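Local atomic coordinates of FHA domain-containing protein DDL (PDB entry 3VPY), a protein that probably recognises phosphothreonine-containing partners such as Dicer-like 1 through a forkhead-associated (FHA) domain. Residues R18-K23 / N29-L34; I117-G120 / E125-L128; R11-R16 / I65-M70; Y40-E45 / A49-D54; S101-E104 / Y108-L111. All coordinates share one frame; numbering follows the deposited sequence.

Overall arrangement
From the N terminus, the loop 11-16 reaches strand 63-73 in interaction 3, closing a long loop of 48 residues. Two local contacts lie within that loop, one after the other: interaction 1, the hairpin of 18-23 and 29-34, and interaction 4, which pairs 40-45 with 49-54. Beyond it, interaction 5 (101-104 with 108-111) and then interaction 2 (117-120 with 125-128) close short loops of their own, so none of the contacts cross. Interactions 1 and 2 build neighbouring strands of one sheet of the FHA sandwich, while 3 and 4 belong to the other and interaction 5 bridges the two. Between the sheets, L19, F42, I65, L111, I117 and F119 pack together.

Interaction 1. Residues R18-K23 / N29-L34; sequences RLYVFK and NEPLCL
L19 and V21 on one strand meet L32 and, just past the end of the other strand, L34 along the inner face of this hairpin. V21 CG2 lies against L32 CG at 3.9 Å, the two branched chains crossing at a slant, and further along L19 CD2 approaches L34 CD1 at 4.4 Å. Branched aliphatic residues suit this face because it turns to the interior: L19 also rests on Y126 and F42, and L32 on I51.

The backbones form an antiparallel beta hairpin, strands 18-23 and 26-33, at one margin of the FHA beta sandwich. L19 and L32 are its hydrogen-bonded pair. L19 N gives to L32 O at 2.9 Å, and L32 N returns to L19 O at 2.8 Å, with both N-H groups aimed almost straight at their acceptors.

On the other face P31 is held by two flat groups. Its CB sits over the middle of the Y20 ring, 3.6 Å from the centroid, a CH-pi contact favoured by the slightly positive hydrogens of a proline ring. From R18 comes a guanidinium that lays one face against P31, NH1 reaching CG at 3.4 Å. A bend in the R18 chain (chi3 -75°) turns its end over the proline rather than letting it run straight out.

Beyond the L19-L32 pair the direct bonding gives way to a water, which accepts from V21 N at 2.9 Å and gives a weak bond to E30 O at 2.7 Å.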
# COMPACT_ATOMS: atom_id res chain seq x y z
N ARG A 18 2.24 -7.47 2.19
CA ARG A 18 3.65 -7.36 1.82
C ARG A 18 3.75 -6.78 0.43
O ARG A 18 2.81 -6.87 -0.34
CB ARG A 18 4.34 -8.73 1.87
CG ARG A 18 4.38 -9.36 3.27
CD ARG A 18 5.41 -10.46 3.34
NE ARG A 18 4.98 -11.68 2.66
CZ ARG A 18 5.73 -12.78 2.59
NH1 ARG A 18 6.94 -12.80 3.14
NH2 ARG A 18 5.29 -13.87 1.97
N LEU A 19 4.89 -6.19 0.12
CA LEU A 19 5.08 -5.52 -1.14
C LEU A 19 6.25 -6.18 -1.86
O LEU A 19 7.42 -6.09 -1.41
CB LEU A 19 5.38 -4.03 -0.87
CG LEU A 19 5.16 -3.01 -1.98
CD1 LEU A 19 3.70 -3.00 -2.49
CD2 LEU A 19 5.62 -1.62 -1.53
N TYR A 20 5.94 -6.90 -2.94
CA TYR A 20 6.95 -7.54 -3.77
C TYR A 20 7.57 -6.50 -4.68
O TYR A 20 6.87 -5.64 -5.21
CB TYR A 20 6.31 -8.68 -4.57
CG TYR A 20 5.99 -9.87 -3.68
CD1 TYR A 20 6.84 -10.96 -3.64
CD2 TYR A 20 4.88 -9.85 -2.83
CE1 TYR A 20 6.59 -12.02 -2.81
CE2 TYR A 20 4.62 -10.92 -1.99
CZ TYR A 20 5.48 -12.02 -2.00
OH TYR A 20 5.26 -13.09 -1.18
N VAL A 21 8.88 -6.55 -4.81
CA VAL A 21 9.64 -5.58 -5.59
C VAL A 21 10.20 -6.19 -6.87
O VAL A 21 10.67 -7.35 -6.89
CB VAL A 21 10.83 -5.08 -4.77
CG1 VAL A 21 11.56 -3.91 -5.48
CG2 VAL A 21 10.37 -4.67 -3.36
N PHE A 22 10.18 -5.40 -7.94
CA PHE A 22 10.80 -5.79 -9.20
C PHE A 22 11.83 -4.73 -9.55
O PHE A 22 11.60 -3.53 -9.35
CB PHE A 22 9.75 -5.91 -10.31
CG PHE A 22 8.73 -6.97 -10.03
CD1 PHE A 22 8.90 -8.26 -10.49
CD2 PHE A 22 7.63 -6.68 -9.22
CE1 PHE A 22 7.96 -9.25 -10.22
CE2 PHE A 22 6.70 -7.67 -8.92
CZ PHE A 22 6.86 -8.95 -9.44
N LYS A 23 12.98 -5.20 -10.02
CA LYS A 23 14.04 -4.33 -10.52
C LYS A 23 14.24 -4.76 -11.97
O LYS A 23 14.64 -5.90 -12.23
CB LYS A 23 15.31 -4.56 -9.69
CG LYS A 23 16.58 -3.92 -10.17
CD LYS A 23 17.64 -4.11 -9.09
CE LYS A 23 18.91 -3.31 -9.36
NZ LYS A 23 19.74 -3.23 -8.11
N ASN A 29 14.78 -10.84 -3.66
CA ASN A 29 14.71 -12.07 -2.90
C ASN A 29 13.49 -12.14 -1.97
O ASN A 29 12.87 -13.20 -1.81
CB ASN A 29 16.03 -12.27 -2.15
CG ASN A 29 16.21 -13.68 -1.58
OD1 ASN A 29 15.59 -14.67 -2.00
ND2 ASN A 29 17.08 -13.76 -0.59
N GLU A 30 13.14 -11.02 -1.34
CA GLU A 30 12.07 -11.03 -0.36
C GLU A 30 11.17 -9.82 -0.54
O GLU A 30 11.65 -8.76 -0.95
CB GLU A 30 12.63 -11.00 1.05
CG GLU A 30 13.26 -12.30 1.48
CD GLU A 30 13.76 -12.23 2.89
OE1 GLU A 30 14.82 -11.59 3.11
OE2 GLU A 30 13.09 -12.80 3.78
N PRO A 31 9.88 -9.98 -0.22
CA PRO A 31 9.02 -8.81 -0.24
C PRO A 31 9.28 -7.96 0.99
O PRO A 31 9.83 -8.44 2.00
CB PRO A 31 7.60 -9.41 -0.18
CG PRO A 31 7.78 -10.64 0.59
CD PRO A 31 9.14 -11.20 0.18
N LEU A 32 8.87 -6.72 0.90
CA LEU A 32 8.99 -5.82 2.02
C LEU A 32 7.77 -6.01 2.90
O LEU A 32 6.63 -6.13 2.42
CB LEU A 32 9.08 -4.37 1.52
CG LEU A 32 10.14 -4.04 0.47
CD1 LEU A 32 9.94 -2.61 -0.01
CD2 LEU A 32 11.52 -4.26 1.05
N CYS A 33 8.00 -6.04 4.20
CA CYS A 33 6.91 -6.07 5.15
C CYS A 33 6.12 -4.76 4.99
O CYS A 33 6.70 -3.66 5.00
CB CYS A 33 7.46 -6.17 6.57
SG CYS A 33 6.18 -6.12 7.77
N LEU A 34 4.81 -4.87 4.84
CA LEU A 34 3.95 -3.69 4.79
C LEU A 34 2.83 -3.73 5.83
O LEU A 34 1.72 -3.22 5.59
CB LEU A 34 3.37 -3.51 3.39
CG LEU A 34 3.18 -2.05 2.95
CD1 LEU A 34 4.52 -1.33 2.70
CD2 LEU A 34 2.28 -2.03 1.72
O HOH W 1 10.41 -8.47 -3.35

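Interaction 2. Residues I117-G120 / E125-L128; sequences IKFG and EYVL
I117 and Y126 form an antiparallel hydrogen-bonded pair, I117 N giving to Y126 O at 2.7 Å and Y126 N to I117 O at 2.9 Å, between strands whose axes run at 150° to each other.

The side chains of this pair lie on the buried face, with I117 CB 4.3 Å from Y126 CB. With CG anti to its own carbonyl carbon (chi1 -53°), the tyrosine ring is swung along the partner strand from I117 towards F119, and its edge comes up to the I117 carbonyl: Y126 CD2 is 3.6 Å from I117 O, in the plane of the ring. Y126 CE2 then meets F119 CE2 at 3.6 Å, arriving at the edge of the phenylalanine ring. The ring planes of F119 and Y126 are inclined at 57°. A tyrosine is long enough to touch both I117 and F119 from one position, and its side chain also touches L19 and V21 of strand 18-23. An alanine in place of Y126 would probably leave the F119 edge without this partner and open a gap beside L19 and V21. On the opposite face K118 and E125 run alongside each other, K118 CG to E125 CG at 4.5 Å. Their charged ends do not meet, though opposite charges this near may attract weakly.

Strand 124-129 lies in the six-stranded sheet between strands 116-119 and 18-23, and E125 and V127 are hydrogen-bonded to F22 and Y20 of the latter. Across the sandwich, strand 63-73 of the other sheet packs on I117 and F119 through I65 and A63, and F42 of strand 39-43 brings its ring against that of F119.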
# COMPACT_ATOMS: atom_id res chain seq x y z
N ILE A 117 2.16 -1.14 -8.42
CA ILE A 117 2.44 0.25 -8.10
C ILE A 117 3.77 0.66 -8.71
O ILE A 117 4.75 -0.09 -8.64
CB ILE A 117 2.50 0.42 -6.58
CG1 ILE A 117 1.17 -0.04 -5.97
CG2 ILE A 117 2.80 1.86 -6.22
CD1 ILE A 117 1.21 -0.19 -4.47
N LYS A 118 3.80 1.86 -9.27
CA LYS A 118 5.05 2.41 -9.83
C LYS A 118 5.13 3.88 -9.48
O LYS A 118 4.12 4.59 -9.59
CB LYS A 118 5.07 2.27 -11.35
CG LYS A 118 6.35 2.77 -12.02
CD LYS A 118 6.13 2.83 -13.52
CE LYS A 118 7.40 3.05 -14.27
NZ LYS A 118 7.32 2.37 -15.62
N PHE A 119 6.32 4.33 -9.09
CA PHE A 119 6.52 5.72 -8.74
C PHE A 119 7.32 6.39 -9.85
O PHE A 119 8.38 5.90 -10.25
CB PHE A 119 7.24 5.84 -7.38
CG PHE A 119 6.54 5.11 -6.27
CD1 PHE A 119 5.32 5.59 -5.75
CD2 PHE A 119 7.07 3.93 -5.72
CE1 PHE A 119 4.64 4.91 -4.70
CE2 PHE A 119 6.40 3.24 -4.69
CZ PHE A 119 5.17 3.74 -4.18
N GLY A 120 6.79 7.51 -10.34
CA GLY A 120 7.41 8.27 -11.40
C GLY A 120 7.71 7.44 -12.63
O GLY A 120 6.86 6.69 -13.11
N GLU A 125 9.11 -1.63 -9.82
CA GLU A 125 7.66 -1.71 -9.67
C GLU A 125 7.39 -2.60 -8.48
O GLU A 125 8.25 -3.37 -8.07
CB GLU A 125 7.01 -2.34 -10.89
CG GLU A 125 7.18 -1.61 -12.18
CD GLU A 125 6.70 -2.46 -13.30
OE1 GLU A 125 7.56 -3.14 -13.93
OE2 GLU A 125 5.47 -2.49 -13.52
N TYR A 126 6.20 -2.48 -7.94
CA TYR A 126 5.83 -3.19 -6.73
C TYR A 126 4.48 -3.87 -6.91
O TYR A 126 3.59 -3.31 -7.56
CB TYR A 126 5.76 -2.23 -5.53
CG TYR A 126 7.01 -1.42 -5.34
CD1 TYR A 126 7.97 -1.81 -4.41
CD2 TYR A 126 7.24 -0.26 -6.11
CE1 TYR A 126 9.12 -1.06 -4.22
CE2 TYR A 126 8.39 0.50 -5.94
CZ TYR A 126 9.34 0.08 -4.99
OH TYR A 126 10.50 0.80 -4.81
N VAL A 127 4.33 -5.05 -6.33
CA VAL A 127 3.05 -5.75 -6.33
C VAL A 127 2.62 -6.05 -4.89
O VAL A 127 3.41 -6.60 -4.09
CB VAL A 127 3.12 -7.08 -7.13
CG1 VAL A 127 1.86 -7.92 -6.91
CG2 VAL A 127 3.29 -6.78 -8.61
N LEU A 128 1.38 -5.68 -4.57
CA LEU A 128 0.85 -5.81 -3.22
C LEU A 128 0.15 -7.14 -3.06
O LEU A 128 -0.66 -7.53 -3.89
CB LEU A 128 -0.14 -4.67 -2.95
CG LEU A 128 -0.74 -4.62 -1.56
CD1 LEU A 128 0.32 -4.37 -0.46
CD2 LEU A 128 -1.81 -3.52 -1.53

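Interaction 3. Residues R11-R16 / I65-M70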
# COMPACT_ATOMS: atom_id res chain seq x y z
N ARG A 11 -4.62 3.08 11.61
CA ARG A 11 -4.40 1.92 12.48
C ARG A 11 -3.44 0.96 11.80
O ARG A 11 -3.43 0.85 10.57
CB ARG A 11 -5.70 1.15 12.78
CG ARG A 11 -6.81 1.91 13.46
CD ARG A 11 -6.61 2.14 14.95
NE ARG A 11 -7.83 2.71 15.53
CZ ARG A 11 -8.19 3.99 15.46
NH1 ARG A 11 -7.42 4.89 14.85
NH2 ARG A 11 -9.32 4.39 16.02
N LYS A 12 -2.63 0.28 12.61
CA LYS A 12 -1.80 -0.80 12.11
C LYS A 12 -2.72 -1.94 11.64
O LYS A 12 -3.67 -2.31 12.35
CB LYS A 12 -0.87 -1.28 13.24
CG LYS A 12 0.24 -2.19 12.79
CD LYS A 12 1.35 -2.28 13.86
CE LYS A 12 1.93 -3.71 13.93
NZ LYS A 12 3.33 -3.89 14.50
N PRO A 13 -2.44 -2.52 10.45
CA PRO A 13 -3.27 -3.63 9.97
C PRO A 13 -2.95 -4.93 10.71
O PRO A 13 -1.86 -5.06 11.31
CB PRO A 13 -2.84 -3.78 8.51
CG PRO A 13 -1.44 -3.30 8.49
CD PRO A 13 -1.34 -2.20 9.52
N SER A 14 -3.88 -5.88 10.66
CA SER A 14 -3.64 -7.27 11.10
C SER A 14 -3.32 -8.21 9.93
O SER A 14 -2.54 -9.15 10.08
CB SER A 14 -4.81 -7.78 11.93
OG SER A 14 -6.02 -7.71 11.20
N GLU A 15 -3.92 -7.96 8.76
CA GLU A 15 -3.57 -8.69 7.55
C GLU A 15 -2.09 -8.50 7.21
O GLU A 15 -1.57 -7.39 7.31
CB GLU A 15 -4.42 -8.20 6.38
CG GLU A 15 -5.84 -8.69 6.43
CD GLU A 15 -6.08 -9.84 5.46
OE1 GLU A 15 -5.28 -10.81 5.44
OE2 GLU A 15 -7.07 -9.76 4.72
N ARG A 16 -1.43 -9.58 6.79
CA ARG A 16 0.01 -9.55 6.55
C ARG A 16 0.37 -9.03 5.16
O ARG A 16 1.02 -9.71 4.35
CB ARG A 16 0.65 -10.92 6.84
CG ARG A 16 0.52 -11.35 8.30
CD ARG A 16 1.48 -12.47 8.66
NE ARG A 16 1.58 -12.59 10.12
CZ ARG A 16 0.84 -13.40 10.88
NH1 ARG A 16 -0.06 -14.22 10.35
NH2 ARG A 16 1.02 -13.39 12.18
N ILE A 65 1.65 4.90 1.69
CA ILE A 65 0.58 3.91 1.86
C ILE A 65 0.13 4.02 3.31
O ILE A 65 0.93 3.82 4.24
CB ILE A 65 1.01 2.47 1.48
CG1 ILE A 65 1.19 2.40 -0.04
CG2 ILE A 65 -0.06 1.46 1.95
CD1 ILE A 65 1.74 1.08 -0.60
N GLN A 66 -1.15 4.39 3.47
CA GLN A 66 -1.74 4.71 4.75
C GLN A 66 -2.79 3.67 5.05
O GLN A 66 -3.70 3.48 4.23
CB GLN A 66 -2.42 6.08 4.67
CG GLN A 66 -3.17 6.44 5.95
CD GLN A 66 -2.22 6.73 7.10
OE1 GLN A 66 -1.40 7.65 7.00
NE2 GLN A 66 -2.32 5.96 8.18
N TYR A 67 -2.64 2.98 6.18
CA TYR A 67 -3.69 2.07 6.68
C TYR A 67 -4.75 2.87 7.41
O TYR A 67 -4.42 3.75 8.19
CB TYR A 67 -3.08 0.94 7.55
CG TYR A 67 -2.33 -0.03 6.68
CD1 TYR A 67 -3.01 -1.00 5.96
CD2 TYR A 67 -0.95 0.07 6.52
CE1 TYR A 67 -2.35 -1.86 5.10
CE2 TYR A 67 -0.27 -0.79 5.66
CZ TYR A 67 -0.97 -1.76 4.97
OH TYR A 67 -0.31 -2.60 4.10
N ARG A 68 -6.01 2.58 7.10
CA ARG A 68 -7.19 3.26 7.65
C ARG A 68 -8.25 2.27 8.11
O ARG A 68 -8.59 1.32 7.37
CB ARG A 68 -7.79 4.20 6.58
CG ARG A 68 -6.86 5.34 6.15
CD ARG A 68 -7.39 6.01 4.88
NE ARG A 68 -8.66 6.70 5.16
CZ ARG A 68 -9.62 6.92 4.27
NH1 ARG A 68 -9.51 6.48 3.02
NH2 ARG A 68 -10.74 7.54 4.63
N GLU A 69 -8.77 2.49 9.31
CA GLU A 69 -9.87 1.68 9.83
C GLU A 69 -11.17 2.21 9.27
O GLU A 69 -11.53 3.39 9.49
CB GLU A 69 -9.87 1.72 11.37
CG GLU A 69 -10.77 0.69 12.02
CD GLU A 69 -10.71 0.77 13.54
OE1 GLU A 69 -11.18 1.78 14.11
OE2 GLU A 69 -10.18 -0.17 14.16
N MSE A 70 -11.89 1.34 8.55
CA MSE A 70 -13.17 1.71 7.91
C MSE A 70 -14.24 0.70 8.29
O MSE A 70 -13.94 -0.36 8.82
CB MSE A 70 -13.01 1.67 6.39
CG MSE A 70 -11.78 2.36 5.86
SE MSE A 70 -11.89 4.29 6.12
CE MSE A 70 -13.22 4.71 4.75
O HOH W 2 -11.48 1.83 16.79
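P13 lies over one face of the Y67 ring, tying the N-terminal loop to strand 63-73 in the mixed sheet of the FHA beta sandwich. This is the apolar part of the contact. P13 CG stands 3.6 Å from the ring centroid, almost exactly on the ring normal, in a CH-pi interaction, and the two side chains cross at about a right angle. Proline suits the place because its compact ring presents polarised C-H groups to the aromatic face. W17 also meets the Y67 ring, whose OH makes a weak hydrogen bond to L34 O.

Backbone groups supply the second kind of contact. R11 O presses close on Y67 CB, at 3.0 Å. A weak bond of 3.5 Å runs from R11 N to Y67 O. That carbonyl has a firmer partner in Q66 NE2, which gives to it at 3.0 Å along a nearly straight line (178°), within the plane of the amide. Two donors thus share one oxygen.

Charge provides the third. R11 CG packs on E69 CB at 3.7 Å, and a bend at chi2 (-76°) takes the arginine chain across the glutamate obliquely. The resulting salt bridge, R11 NH2 to E69 OE1 at 3.7 Å, is long. OE1 sits far off the plane of the guanidinium, where none of its hydrogens is directed, so the attraction is purely electrostatic. Each group has a better partner elsewhere: R11 NH1 gives to P8 O, and E69 OE2 forms a salt bridge with K81. One water links the pair, donating to E69 OE1 at 2.7 Å and accepting a weak bond from R11 NH2 at 3.4 Å.

Interaction 4. Residues Y40-E45 / A49-D54; sequences YLFGRE and ADIPTD
L41 and D50 are joined by a short, straight bond, L41 N to D50 OD2 at 2.8 Å and 179°, received on the lone pair that faces away from the other carboxylate oxygen. An aspartate is just long enough to reach back to this N-H. From there the strands run parallel: I51 N gives to L41 O at 3.0 Å, and T53 N to G43 O at 2.8 Å, although the latter donor stands well above the carbonyl plane. P52 costs the ladder nothing, as its nitrogen faces away from the partner. A49 N closes the turn on E45 O at 3.0 Å.

On the buried face F42 and I51 lie side by side, pointing the same way, with F42 CZ 3.6 Å from I51 CD1. T53 places its CG2 at the edge of the F42 ring and its OG1 against G43 C, at 3.1 Å. G43 is almost fully stretched (phi -179°), a shape glycine takes easily.

G43 and R44 form the Gly-Arg signature of FHA domains, whose arginine contacts the phosphothreonine in relatives and probably does so here.

Further out, Q37 NE2 holds D50 OD1, and F119 lays its ring by that of F42. R44 NH1 gives to C58 O. D54 pairs with R46 through OD2, while a water donates to R44 O at 2.7 Å and also to D54 OD1.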
# COMPACT_ATOMS: atom_id res chain seq x y z
N TYR A 40 3.44 3.93 5.59
CA TYR A 40 4.74 3.77 4.94
C TYR A 40 5.00 4.89 3.94
O TYR A 40 4.26 5.05 2.96
CB TYR A 40 4.85 2.42 4.22
CG TYR A 40 4.96 1.24 5.17
CD1 TYR A 40 6.20 0.74 5.55
CD2 TYR A 40 3.81 0.63 5.69
CE1 TYR A 40 6.30 -0.35 6.45
CE2 TYR A 40 3.91 -0.44 6.57
CZ TYR A 40 5.16 -0.94 6.94
OH TYR A 40 5.28 -2.01 7.80
N LEU A 41 6.06 5.66 4.19
CA LEU A 41 6.48 6.73 3.28
C LEU A 41 7.45 6.22 2.23
O LEU A 41 8.46 5.61 2.56
CB LEU A 41 7.14 7.86 4.08
CG LEU A 41 7.74 9.00 3.26
CD1 LEU A 41 6.67 9.72 2.43
CD2 LEU A 41 8.46 9.98 4.18
N PHE A 42 7.12 6.48 0.97
CA PHE A 42 8.00 6.17 -0.17
C PHE A 42 8.62 7.46 -0.67
O PHE A 42 7.91 8.44 -0.91
CB PHE A 42 7.19 5.56 -1.30
CG PHE A 42 6.58 4.23 -0.96
CD1 PHE A 42 7.17 3.05 -1.41
CD2 PHE A 42 5.44 4.16 -0.15
CE1 PHE A 42 6.60 1.80 -1.09
CE2 PHE A 42 4.87 2.91 0.21
CZ PHE A 42 5.45 1.73 -0.27
N GLY A 43 9.93 7.45 -0.88
CA GLY A 43 10.56 8.65 -1.41
C GLY A 43 12.04 8.50 -1.60
O GLY A 43 12.65 7.53 -1.14
N ARG A 44 12.60 9.47 -2.32
CA ARG A 44 14.04 9.45 -2.63
C ARG A 44 14.91 9.84 -1.44
O ARG A 44 16.10 9.49 -1.39
CB ARG A 44 14.31 10.35 -3.84
CG ARG A 44 15.41 9.84 -4.78
CD ARG A 44 15.70 10.85 -5.90
NE ARG A 44 16.39 12.03 -5.34
CZ ARG A 44 15.81 13.21 -5.10
NH1 ARG A 44 14.54 13.45 -5.44
NH2 ARG A 44 16.52 14.18 -4.54
N GLU A 45 14.33 10.55 -0.47
CA GLU A 45 15.10 11.03 0.69
C GLU A 45 15.26 9.92 1.75
O GLU A 45 14.36 9.65 2.52
CB GLU A 45 14.45 12.28 1.29
CG GLU A 45 15.23 12.87 2.46
CD GLU A 45 14.71 14.23 2.88
OE1 GLU A 45 13.81 14.77 2.20
OE2 GLU A 45 15.20 14.76 3.90
N ALA A 49 12.34 8.46 4.32
CA ALA A 49 11.55 7.40 3.68
C ALA A 49 11.61 6.06 4.45
O ALA A 49 12.69 5.63 4.90
CB ALA A 49 11.96 7.21 2.25
N ASP A 50 10.45 5.44 4.64
CA ASP A 50 10.40 4.04 5.10
C ASP A 50 10.87 3.06 4.03
O ASP A 50 11.55 2.07 4.32
CB ASP A 50 8.99 3.66 5.51
CG ASP A 50 8.51 4.46 6.67
OD1 ASP A 50 9.13 4.35 7.76
OD2 ASP A 50 7.54 5.23 6.51
N ILE A 51 10.48 3.34 2.79
CA ILE A 51 10.88 2.52 1.65
C ILE A 51 11.51 3.45 0.63
O ILE A 51 10.84 4.28 0.07
CB ILE A 51 9.69 1.72 1.09
CG1 ILE A 51 9.24 0.67 2.13
CG2 ILE A 51 10.08 1.02 -0.24
CD1 ILE A 51 7.87 0.04 1.83
N PRO A 52 12.83 3.35 0.43
CA PRO A 52 13.45 4.36 -0.43
C PRO A 52 13.14 4.07 -1.89
O PRO A 52 13.11 2.91 -2.30
CB PRO A 52 14.96 4.23 -0.12
CG PRO A 52 15.12 2.89 0.48
CD PRO A 52 13.79 2.33 0.90
N THR A 53 12.85 5.13 -2.64
CA THR A 53 12.64 5.03 -4.08
C THR A 53 13.76 5.83 -4.73
O THR A 53 13.66 7.04 -4.94
CB THR A 53 11.25 5.56 -4.49
OG1 THR A 53 11.13 6.94 -4.07
CG2 THR A 53 10.17 4.71 -3.84
N ASP A 54 14.86 5.14 -5.01
CA ASP A 54 16.11 5.80 -5.39
C ASP A 54 16.15 6.36 -6.82
O ASP A 54 17.01 7.17 -7.13
CB ASP A 54 17.28 4.84 -5.17
CG ASP A 54 17.58 4.59 -3.68
OD1 ASP A 54 17.38 5.49 -2.83
OD2 ASP A 54 18.05 3.47 -3.37
O HOH W 3 17.87 7.93 -2.60

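Interaction 5. Residues S101-E104 / Y108-L111; sequences SPIE and YYEL
I103 is the first residue of 101-104 to meet the other segment, and its partner is the ring of Y109. The contact lies at a margin of the FHA beta sandwich, between strand 101-102 at the end of the antiparallel sheet and strand 109-110 at the end of the mixed one. The aliphatic chain of I103 lies over one face of the ring and the two side chains slide past each other in opposite directions. CG2 stands 3.7 Å from the ring centroid, nearly on the normal, a CH-pi contact, while CB reaches Y109 CE2 at 3.4 Å. With CG2 anti to its carbonyl carbon and CG1 between the two backbone groups (chi1 61°), I103 sets its short branch over the ring. A beta-branched residue suits this place, since both CB and a methyl are spread on the aromatic surface. I98 of strand 96-98 packs on both side chains.

E104 follows, with its backbone N-H given to Y109 OH at 3.0 Å and an angle of 149°. The hydroxyl also lies close to E104 CB, at 3.2 Å, while a bend at chi2 turns the carboxylate away from the ring. A phenylalanine in place of Y109 would probably leave E104 N without this acceptor. At the edge of the ring, near its plane, E104 O comes within 3.5 Å of Y109 CE2.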
# COMPACT_ATOMS: atom_id res chain seq x y z
N SER A 101 -2.13 3.39 -14.36
CA SER A 101 -2.88 4.64 -14.46
C SER A 101 -2.52 5.57 -13.30
O SER A 101 -2.53 5.12 -12.14
CB SER A 101 -4.39 4.33 -14.46
OG SER A 101 -5.15 5.52 -14.45
N PRO A 102 -2.20 6.85 -13.59
CA PRO A 102 -1.80 7.79 -12.54
C PRO A 102 -2.96 8.13 -11.61
O PRO A 102 -4.12 8.05 -12.03
CB PRO A 102 -1.34 9.04 -13.32
CG PRO A 102 -1.99 8.96 -14.64
CD PRO A 102 -2.22 7.48 -14.93
N ILE A 103 -2.64 8.52 -10.38
CA ILE A 103 -3.64 8.98 -9.42
C ILE A 103 -3.59 10.49 -9.20
O ILE A 103 -2.54 11.13 -9.38
CB ILE A 103 -3.49 8.26 -8.07
CG1 ILE A 103 -2.10 8.52 -7.43
CG2 ILE A 103 -3.72 6.76 -8.23
CD1 ILE A 103 -1.97 7.83 -6.05
N GLU A 104 -4.74 11.06 -8.86
CA GLU A 104 -4.84 12.44 -8.42
C GLU A 104 -4.06 12.63 -7.12
O GLU A 104 -4.22 11.85 -6.19
CB GLU A 104 -6.31 12.82 -8.21
CG GLU A 104 -6.96 13.24 -9.48
CD GLU A 104 -6.42 14.59 -9.95
OE1 GLU A 104 -6.44 15.57 -9.16
OE2 GLU A 104 -5.96 14.68 -11.10
N TYR A 108 -6.84 9.75 -1.16
CA TYR A 108 -6.60 8.33 -0.84
C TYR A 108 -7.26 7.44 -1.88
O TYR A 108 -8.46 7.63 -2.20
CB TYR A 108 -7.20 7.96 0.51
CG TYR A 108 -6.45 8.50 1.71
CD1 TYR A 108 -5.11 8.19 1.92
CD2 TYR A 108 -7.11 9.31 2.64
CE1 TYR A 108 -4.41 8.69 3.01
CE2 TYR A 108 -6.40 9.83 3.75
CZ TYR A 108 -5.07 9.52 3.92
OH TYR A 108 -4.39 10.02 5.00
N TYR A 109 -6.50 6.46 -2.37
CA TYR A 109 -7.01 5.42 -3.27
C TYR A 109 -6.85 4.05 -2.63
O TYR A 109 -5.74 3.66 -2.25
CB TYR A 109 -6.23 5.42 -4.60
CG TYR A 109 -6.53 6.58 -5.49
CD1 TYR A 109 -7.40 6.45 -6.56
CD2 TYR A 109 -5.93 7.83 -5.28
CE1 TYR A 109 -7.68 7.52 -7.39
CE2 TYR A 109 -6.20 8.91 -6.11
CZ TYR A 109 -7.07 8.75 -7.16
OH TYR A 109 -7.35 9.81 -8.00
N GLU A 110 -7.96 3.32 -2.47
CA GLU A 110 -7.89 1.98 -1.86
C GLU A 110 -7.02 1.05 -2.71
O GLU A 110 -7.12 1.05 -3.94
CB GLU A 110 -9.28 1.38 -1.68
CG GLU A 110 -9.28 0.10 -0.84
CD GLU A 110 -10.69 -0.45 -0.59
OE1 GLU A 110 -11.67 0.17 -1.03
OE2 GLU A 110 -10.80 -1.53 0.01
N LEU A 111 -6.17 0.27 -2.04
CA LEU A 111 -5.33 -0.73 -2.71
C LEU A 111 -5.84 -2.15 -2.49
O LEU A 111 -6.42 -2.45 -1.44
CB LEU A 111 -3.89 -0.61 -2.22
CG LEU A 111 -3.10 0.65 -2.57
CD1 LEU A 111 -1.70 0.59 -1.97
CD2 LEU A 111 -3.03 0.85 -4.08